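Local coordinates for protein scytovirin (PDB 2QSK) that acts as a cyanobacterial lectin with anti-HIV activity, strong against T-tropic strains, and inhibits virus fusion and infection in vitro, at residues G3-C7 against P52-W56; D57-N61 against Q73-R78; P17-S21 against C32-C38. The contacts are given in a common frame with arbitrary orientation. Residue numbers count along the deposited sequence, not the author numbering.

Contact 1: G3-C7 against P52-W56; sequences GPTYC and PTYCW
A disulfide cross-link joins the two sequence-repeated halves of scytovirin here, bringing equivalent GPTYCW loops together; neither segment is regular helix or strand. Gly-3, extended, opens a type I beta turn closed by Tyr-6 N to Gly-3 O, 3.0 Å. Pro-4 (phi/psi -66/-18) and Thr-5 (-86/-2) occupy its centre. Pro-4 O lies 3.6 Å from Thr-53 CB, and also accepts from Arg-43. At Thr-5 the register pairs like with like: its CA is 4.4 Å from Thr-53 CA, and both threonines take chi1 p. Thr-5 CA makes a CH...O contact with Pro-52 O at 3.3 Å (131° at H), while the methyls Thr-5 CG2 and Thr-53 CG2 pack at 3.9 Å. Tyr-6 (chi1 t) points away, its OH hydrogen-bonded to Lys-24 O, as Tyr-54 OH is to Lys-72 O. Cys-7, extended at -117/127, aims toward Cys-55 with CA atoms 5.7 Å apart. Both cysteines are m; chi3 is -79°, and Cys-7 SG bonds Cys-55 SG at 2.0 Å.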
loop_
_atom_site.group_PDB
_atom_site.type_symbol
_atom_site.label_atom_id
_atom_site.label_comp_id
_atom_site.label_asym_id
_atom_site.label_seq_id
_atom_site.Cartn_x
_atom_site.Cartn_y
_atom_site.Cartn_z
ATOM N N GLY A 3 10.919 -3.475 0.494
ATOM C CA GLY A 3 10.489 -4.845 0.402
ATOM C C GLY A 3 8.982 -4.913 0.314
ATOM O O GLY A 3 8.297 -3.870 0.277
ATOM N N PRO A 4 8.428 -6.126 0.256
ATOM C CA PRO A 4 7.002 -6.297 -0.067
ATOM C C PRO A 4 6.023 -5.745 0.959
ATOM O O PRO A 4 4.845 -5.571 0.622
ATOM C CB PRO A 4 6.860 -7.811 -0.205
ATOM C CG PRO A 4 7.994 -8.376 0.606
ATOM C CD PRO A 4 9.130 -7.414 0.400
ATOM N N THR A 5 6.464 -5.487 2.189
ATOM C CA THR A 5 5.577 -4.894 3.192
ATOM C C THR A 5 5.533 -3.371 3.121
ATOM O O THR A 5 4.792 -2.754 3.895
ATOM C CB THR A 5 5.940 -5.303 4.644
ATOM O OG1 THR A 5 7.134 -4.641 5.058
ATOM C CG2 THR A 5 6.058 -6.819 4.797
ATOM N N TYR A 6 6.303 -2.757 2.219
ATOM C CA TYR A 6 6.206 -1.321 1.970
ATOM C C TYR A 6 5.089 -1.084 0.950
ATOM O O TYR A 6 5.097 -1.688 -0.124
ATOM C CB TYR A 6 7.521 -0.782 1.420
ATOM C CG TYR A 6 7.464 0.717 1.194
ATOM C CD1 TYR A 6 7.400 1.596 2.273
ATOM C CD2 TYR A 6 7.438 1.248 -0.095
ATOM C CE1 TYR A 6 7.315 2.956 2.084
ATOM C CE2 TYR A 6 7.391 2.613 -0.287
ATOM C CZ TYR A 6 7.310 3.462 0.794
ATOM O OH TYR A 6 7.236 4.837 0.645
ATOM N N CYS A 7 4.126 -0.214 1.285
ATOM C CA CYS A 7 2.983 0.038 0.406
ATOM C C CYS A 7 2.981 1.478 -0.066
ATOM O O CYS A 7 3.021 2.404 0.746
ATOM C CB CYS A 7 1.663 -0.279 1.086
ATOM S SG CYS A 7 1.305 -2.029 1.302
ATOM N N PRO A 52 0.890 -7.958 6.471
ATOM C CA PRO A 52 1.735 -6.813 6.182
ATOM C C PRO A 52 2.024 -6.501 4.715
ATOM O O PRO A 52 2.515 -5.401 4.443
ATOM C CB PRO A 52 3.015 -7.116 6.965
ATOM C CG PRO A 52 2.593 -8.084 8.046
ATOM C CD PRO A 52 1.551 -8.916 7.379
ATOM N N THR A 53 1.741 -7.426 3.789
ATOM C CA THR A 53 1.913 -7.123 2.367
ATOM C C THR A 53 0.627 -6.722 1.672
ATOM O O THR A 53 0.671 -6.465 0.466
ATOM C CB THR A 53 2.606 -8.265 1.578
ATOM O OG1 THR A 53 1.696 -9.344 1.365
ATOM C CG2 THR A 53 3.869 -8.740 2.276
ATOM N N TYR A 54 -0.496 -6.624 2.407
ATOM C CA TYR A 54 -1.763 -6.230 1.841
ATOM C C TYR A 54 -1.853 -4.700 1.830
ATOM O O TYR A 54 -1.776 -4.068 2.883
ATOM C CB TYR A 54 -2.908 -6.793 2.669
ATOM C CG TYR A 54 -4.271 -6.542 2.076
ATOM C CD1 TYR A 54 -4.694 -7.243 0.964
ATOM C CD2 TYR A 54 -5.159 -5.603 2.633
ATOM C CE1 TYR A 54 -5.952 -7.040 0.416
ATOM C CE2 TYR A 54 -6.419 -5.399 2.103
ATOM C CZ TYR A 54 -6.806 -6.114 0.979
ATOM O OH TYR A 54 -8.034 -5.928 0.402
ATOM N N CYS A 55 -1.997 -4.115 0.639
ATOM C CA CYS A 55 -2.045 -2.651 0.486
ATOM C C CYS A 55 -3.470 -2.203 0.182
ATOM O O CYS A 55 -4.071 -2.647 -0.793
ATOM C CB CYS A 55 -1.137 -2.184 -0.624
ATOM S SG CYS A 55 0.585 -2.674 -0.499
ATOM N N TRP A 56 -4.000 -1.307 1.012
ATOM C CA TRP A 56 -5.357 -0.799 0.799
ATOM C C TRP A 56 -5.446 0.633 1.309
ATOM O O TRP A 56 -5.037 0.908 2.432
ATOM C CB TRP A 56 -6.375 -1.676 1.531
ATOM C CG TRP A 56 -7.769 -1.293 1.228
ATOM C CD1 TRP A 56 -8.550 -0.444 1.944
ATOM C CD2 TRP A 56 -8.553 -1.724 0.123
ATOM N NE1 TRP A 56 -9.781 -0.319 1.364
ATOM C CE2 TRP A 56 -9.812 -1.095 0.243
ATOM C CE3 TRP A 56 -8.323 -2.582 -0.956
ATOM C CZ2 TRP A 56 -10.834 -1.292 -0.674
ATOM C CZ3 TRP A 56 -9.348 -2.781 -1.860
ATOM C CH2 TRP A 56 -10.585 -2.140 -1.713
#

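Contact 2: D57-N61 against Q73-R78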
loop_
_atom_site.group_PDB
_atom_site.type_symbol
_atom_site.label_atom_id
_atom_site.label_comp_id
_atom_site.label_asym_id
_atom_site.label_seq_id
_atom_site.Cartn_x
_atom_site.Cartn_y
_atom_site.Cartn_z
ATOM N N ASP A 57 -5.983 1.532 0.488
ATOM C CA ASP A 57 -6.162 2.934 0.852
ATOM C C ASP A 57 -7.530 3.133 1.500
ATOM O O ASP A 57 -8.558 3.256 0.828
ATOM C CB ASP A 57 -6.018 3.811 -0.387
ATOM C CG ASP A 57 -6.137 5.282 -0.072
ATOM O OD1 ASP A 57 -6.354 5.665 1.099
ATOM O OD2 ASP A 57 -5.986 6.070 -1.040
ATOM N N GLU A 58 -7.538 3.171 2.824
ATOM C CA GLU A 58 -8.775 3.276 3.576
ATOM C C GLU A 58 -9.470 4.632 3.421
ATOM O O GLU A 58 -10.651 4.753 3.759
ATOM C CB GLU A 58 -8.504 3.063 5.062
ATOM C CG GLU A 58 -8.019 1.672 5.413
ATOM C CD GLU A 58 -7.690 1.512 6.880
ATOM O OE1 GLU A 58 -8.038 2.413 7.695
ATOM O OE2 GLU A 58 -7.067 0.467 7.236
ATOM N N ALA A 59 -8.755 5.649 2.952
ATOM C CA ALA A 59 -9.346 6.974 2.833
ATOM C C ALA A 59 -10.500 6.970 1.844
ATOM O O ALA A 59 -11.379 7.819 1.939
ATOM C CB ALA A 59 -8.308 8.006 2.406
ATOM N N LYS A 60 -10.483 6.023 0.903
ATOM C CA LYS A 60 -11.464 5.950 -0.177
ATOM C C LYS A 60 -12.618 4.989 0.117
ATOM O O LYS A 60 -13.455 4.751 -0.758
ATOM C CB LYS A 60 -10.764 5.547 -1.475
ATOM C CG LYS A 60 -9.722 6.550 -1.938
ATOM C CD LYS A 60 -9.148 6.195 -3.289
ATOM C CE LYS A 60 -8.175 7.261 -3.760
ATOM N NZ LYS A 60 -7.716 7.040 -5.165
ATOM N N ASN A 61 -12.715 4.470 1.336
ATOM C CA ASN A 61 -13.704 3.448 1.590
ATOM C C ASN A 61 -15.124 3.950 1.426
ATOM O O ASN A 61 -15.420 5.109 1.740
ATOM C CB ASN A 61 -13.531 2.879 2.991
ATOM C CG ASN A 61 -12.350 1.948 3.097
ATOM O OD1 ASN A 61 -11.659 1.677 2.103
ATOM N ND2 ASN A 61 -12.096 1.455 4.313
ATOM N N GLN A 73 -11.319 -4.252 3.456
ATOM C CA GLN A 73 -11.362 -2.793 3.309
ATOM C C GLN A 73 -10.402 -2.093 4.293
ATOM O O GLN A 73 -10.446 -0.872 4.434
ATOM C CB GLN A 73 -12.793 -2.283 3.529
ATOM C CG GLN A 73 -13.771 -2.794 2.509
ATOM C CD GLN A 73 -15.185 -2.507 2.921
ATOM O OE1 GLN A 73 -15.559 -2.716 4.083
ATOM N NE2 GLN A 73 -16.000 -2.065 1.973
ATOM N N CYS A 74 -9.527 -2.872 4.927
ATOM C CA CYS A 74 -8.577 -2.324 5.891
ATOM C C CYS A 74 -7.153 -2.646 5.450
ATOM O O CYS A 74 -6.877 -3.733 4.896
ATOM C CB CYS A 74 -8.853 -2.875 7.286
ATOM S SG CYS A 74 -10.522 -2.474 7.865
ATOM N N ASP A 75 -6.275 -1.689 5.653
ATOM C CA ASP A 75 -4.894 -1.793 5.186
ATOM C C ASP A 75 -4.105 -2.837 5.973
ATOM O O ASP A 75 -4.245 -2.957 7.202
ATOM C CB ASP A 75 -4.243 -0.418 5.331
ATOM C CG ASP A 75 -2.937 -0.267 4.594
ATOM O OD1 ASP A 75 -2.637 -1.047 3.666
ATOM O OD2 ASP A 75 -2.199 0.689 4.971
ATOM N N GLY A 76 -3.231 -3.566 5.274
ATOM C CA GLY A 76 -2.302 -4.469 5.929
ATOM C C GLY A 76 -2.997 -5.516 6.774
ATOM O O GLY A 76 -3.932 -6.178 6.334
ATOM N N ALA A 77 -2.511 -5.638 8.013
ATOM C CA ALA A 77 -3.044 -6.574 8.991
ATOM C C ALA A 77 -4.274 -6.017 9.718
ATOM O O ALA A 77 -4.862 -6.743 10.543
ATOM C CB ALA A 77 -1.964 -6.970 9.993
ATOM N N ARG A 78 -4.721 -4.791 9.427
ATOM C CA ARG A 78 -5.878 -4.240 10.147
ATOM C C ARG A 78 -7.126 -5.045 9.848
ATOM O O ARG A 78 -7.284 -5.670 8.785
ATOM C CB ARG A 78 -6.043 -2.757 9.787
ATOM C CG ARG A 78 -4.966 -1.920 10.420
ATOM C CD ARG A 78 -4.793 -0.542 9.834
ATOM N NE ARG A 78 -5.964 0.329 9.773
ATOM C CZ ARG A 78 -6.292 1.231 10.696
ATOM N NH1 ARG A 78 -5.777 1.226 11.913
ATOM N NH2 ARG A 78 -7.197 2.141 10.392
#
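Glu-58 is the central side chain of this contact, an acid whose two oxygens take four hydrogen bonds. It starts sideways from the 3-10 segment 58-60 and, with chi1 m, chi2 t and chi3 near 12°, extends so that its carboxylate reaches segment 73-78. There Glu-58 OE2 accepts from Asp-75 N (2.8 Å, 172°) and from Arg-78 NE (2.8 Å), while Glu-58 OE1 accepts from Arg-78 NH2 (2.8 Å, 166°): a bidentate salt bridge along the NE edge of the guanidinium. Glu-58 OE1 also accepts from Asn-66 ND2. Arg-78 reaches the carboxylate with chi1 m and chi2 t, then a fold at chi3 (p). Its NH1 turns to Gly-88 O instead.

Asp-75 to Arg-78 forms a type II' turn, closed by Arg-78 N to Asp-75 O at 2.9 Å. Gly-76 holds the first central position at phi/psi 58/-131, where positive phi favours glycine. Asp-75 (chi1 t) turns its OD1 to His-92 NE2 and Trp-56 N. At the other end Asn-61, chi1 m, donates from ND2 to Gln-73 O at 2.9 Å and to Arg-67 O, and its OD1 accepts from Trp-56 NE1. Asp-57 starts the 3-10 segment with an Asx turn, OD1 taking Ala-59 N at 3.0 Å.

Both segments precede strand 79-80 in the chain. Cys-74 is disulfide-bonded to Cys-86, and the side chains of Glu-58 and Arg-78 rest on that cysteine, in strand 86-87, the antiparallel partner of strand 79-80.

Contact 3: P17-S21 against C32-C38; sequences PNRCS and CSSSGFC
This is a surface contact in the first sequence repeat, about 18 Å from the chain's centre, where an isolated antiparallel beta bridge and a disulfide fasten segment 17-21 to the hairpin loop linking strands 31-32 and 38-39. Arg-19 and Phe-37 form a non-hydrogen-bonded pair (CA to CA 4.5 Å), flanked by Cys-38 N to Asn-18 O at 2.9 Å and Cys-20 N to Gly-36 O at 3.0 Å. Asn-18 enters with left-handed backbone angles (69/12); Arg-19 (-92/153) and Cys-20 (-158/156) are extended. One water donates to Cys-38 O at 2.7 Å and weakly to Asn-18 O at 3.3 Å.

Arg-19 is coiled, m at chi1 to chi3, which curls its end back over the hairpin. Its guanidinium lies flat on the Phe-37 ring (phenylalanine chi1 m, chi2 -92°), centres 3.6 Å apart and planes at 3°, a cation-pi stack, with Arg-19 CD adding a CH-pi contact 3.7 Å from the ring centroid. In its own plane, Arg-19 NE donates to Gly-36 O (2.9 Å, 173°) and NH2 to Ser-35 O (3.1 Å). Cys-20 (p) points toward Cys-32 (t), SG to SG 2.1 Å, chi3 98°; Cys-38 is disulfide-bonded to Cys-26.

In this disulfide-rich fold, reminiscent of hevein-type chitin-binding domains, the hairpin loop turns through a type I turn, Ser-33 to Gly-36, with Gly-36 N to Ser-33 O at 3.0 Å and Ser-33 N to Phe-37 O at 2.8 Å. With Gly-36 at 78/31, this is a type I turn with a G1 beta bulge.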
loop_
_atom_site.group_PDB
_atom_site.type_symbol
_atom_site.label_atom_id
_atom_site.label_comp_id
_atom_site.label_asym_id
_atom_site.label_seq_id
_atom_site.Cartn_x
_atom_site.Cartn_y
_atom_site.Cartn_z
ATOM N N PRO A 17 2.254 8.768 -13.366
ATOM C CA PRO A 17 2.208 7.431 -12.793
ATOM C C PRO A 17 3.564 6.722 -12.941
ATOM O O PRO A 17 4.187 6.746 -14.002
ATOM C CB PRO A 17 1.114 6.739 -13.612
ATOM C CG PRO A 17 0.216 7.858 -14.070
ATOM C CD PRO A 17 1.173 8.987 -14.357
ATOM N N ASN A 18 3.999 6.088 -11.856
ATOM C CA ASN A 18 5.188 5.248 -11.876
ATOM C C ASN A 18 6.480 6.032 -12.054
ATOM O O ASN A 18 7.533 5.416 -12.255
ATOM C CB ASN A 18 5.096 4.140 -12.945
ATOM C CG ASN A 18 3.767 3.458 -12.960
ATOM O OD1 ASN A 18 2.999 3.591 -13.918
ATOM N ND2 ASN A 18 3.449 2.754 -11.870
ATOM N N ARG A 19 6.447 7.364 -11.935
ATOM C CA ARG A 19 7.664 8.157 -12.012
ATOM C C ARG A 19 8.243 8.359 -10.624
ATOM O O ARG A 19 7.520 8.394 -9.630
ATOM C CB ARG A 19 7.393 9.520 -12.670
ATOM C CG ARG A 19 6.767 9.420 -14.052
ATOM C CD ARG A 19 7.471 8.476 -14.985
ATOM N NE ARG A 19 8.863 8.833 -15.258
ATOM C CZ ARG A 19 9.276 9.541 -16.302
ATOM N NH1 ARG A 19 8.405 10.132 -17.116
ATOM N NH2 ARG A 19 10.579 9.714 -16.504
ATOM N N CYS A 20 9.555 8.552 -10.551
ATOM C CA CYS A 20 10.206 8.645 -9.252
ATOM C C CYS A 20 11.528 9.374 -9.324
ATOM O O CYS A 20 12.186 9.393 -10.363
ATOM C CB CYS A 20 10.431 7.235 -8.687
ATOM S SG CYS A 20 11.454 6.193 -9.781
ATOM N N SER A 21 11.905 9.919 -8.166
ATOM C CA SER A 21 13.294 10.283 -7.910
ATOM C C SER A 21 13.928 9.483 -6.779
ATOM O O SER A 21 15.147 9.539 -6.627
ATOM C CB SER A 21 13.454 11.777 -7.657
ATOM O OG SER A 21 12.659 12.180 -6.564
ATOM N N CYS A 32 13.836 2.920 -7.833
ATOM C CA CYS A 32 13.814 3.958 -8.850
ATOM C C CYS A 32 14.959 3.774 -9.835
ATOM O O CYS A 32 16.128 3.632 -9.452
ATOM C CB CYS A 32 13.853 5.341 -8.201
ATOM S SG CYS A 32 13.411 6.666 -9.318
ATOM N N SER A 33 14.615 3.759 -11.126
ATOM C CA SER A 33 15.575 3.567 -12.201
ATOM C C SER A 33 16.324 4.856 -12.527
ATOM O O SER A 33 15.909 5.966 -12.174
ATOM C CB SER A 33 14.878 3.080 -13.470
ATOM O OG SER A 33 14.234 4.169 -14.138
ATOM N N SER A 34 17.395 4.707 -13.293
ATOM C CA SER A 34 18.155 5.853 -13.760
ATOM C C SER A 34 17.328 6.771 -14.652
ATOM O O SER A 34 17.659 7.941 -14.785
ATOM C CB SER A 34 19.427 5.389 -14.460
ATOM O OG SER A 34 19.110 4.527 -15.526
ATOM N N SER A 35 16.274 6.264 -15.269
ATOM C CA SER A 35 15.415 7.124 -16.101
ATOM C C SER A 35 14.193 7.649 -15.373
ATOM O O SER A 35 13.312 8.265 -15.997
ATOM C CB SER A 35 15.015 6.445 -17.378
ATOM O OG SER A 35 14.388 5.268 -17.055
ATOM N N GLY A 36 14.148 7.458 -14.062
ATOM C CA GLY A 36 13.091 8.044 -13.267
ATOM C C GLY A 36 11.776 7.316 -13.343
ATOM O O GLY A 36 10.709 7.941 -13.202
ATOM N N PHE A 37 11.826 5.999 -13.536
ATOM C CA PHE A 37 10.658 5.131 -13.466
ATOM C C PHE A 37 10.873 4.094 -12.376
ATOM O O PHE A 37 11.992 3.567 -12.198
ATOM C CB PHE A 37 10.454 4.373 -14.773
ATOM C CG PHE A 37 9.890 5.216 -15.893
ATOM C CD1 PHE A 37 8.512 5.288 -16.090
ATOM C CD2 PHE A 37 10.715 5.904 -16.762
ATOM C CE1 PHE A 37 7.977 6.039 -17.122
ATOM C CE2 PHE A 37 10.171 6.664 -17.813
ATOM C CZ PHE A 37 8.807 6.716 -17.979
ATOM N N CYS A 38 9.803 3.717 -11.700
ATOM C CA CYS A 38 9.903 2.585 -10.790
ATOM C C CYS A 38 10.110 1.297 -11.569
ATOM O O CYS A 38 9.584 1.126 -12.683
ATOM C CB CYS A 38 8.647 2.481 -9.955
ATOM S SG CYS A 38 8.399 3.837 -8.810
HETATM O O HOH W 1 7.465 2.458 -13.808
#

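How the contacts relate
Contact 3 lies in the first sequence repeat and contact 2 in the second, 26 Å apart between centres and on opposite sides of the chain's centre, whereas contact 1 joins the two repeats about 5 Å from that centre. Centrality does not mean burial: contacts 1 and 3 are surface contacts, and contact 2 is partly buried. Their chemistry differs, but not simply with burial. Contact 1 relies on a disulfide and van der Waals packing, contact 2 on a carboxylate salt bridge and hydrogen bonds, contact 3 on a disulfide, a backbone bridge and a cation-pi stack. Contacts 1 and 2 touch, with Tyr-54 O 2.8 Å from Gly-76 N; contact 3 touches neither.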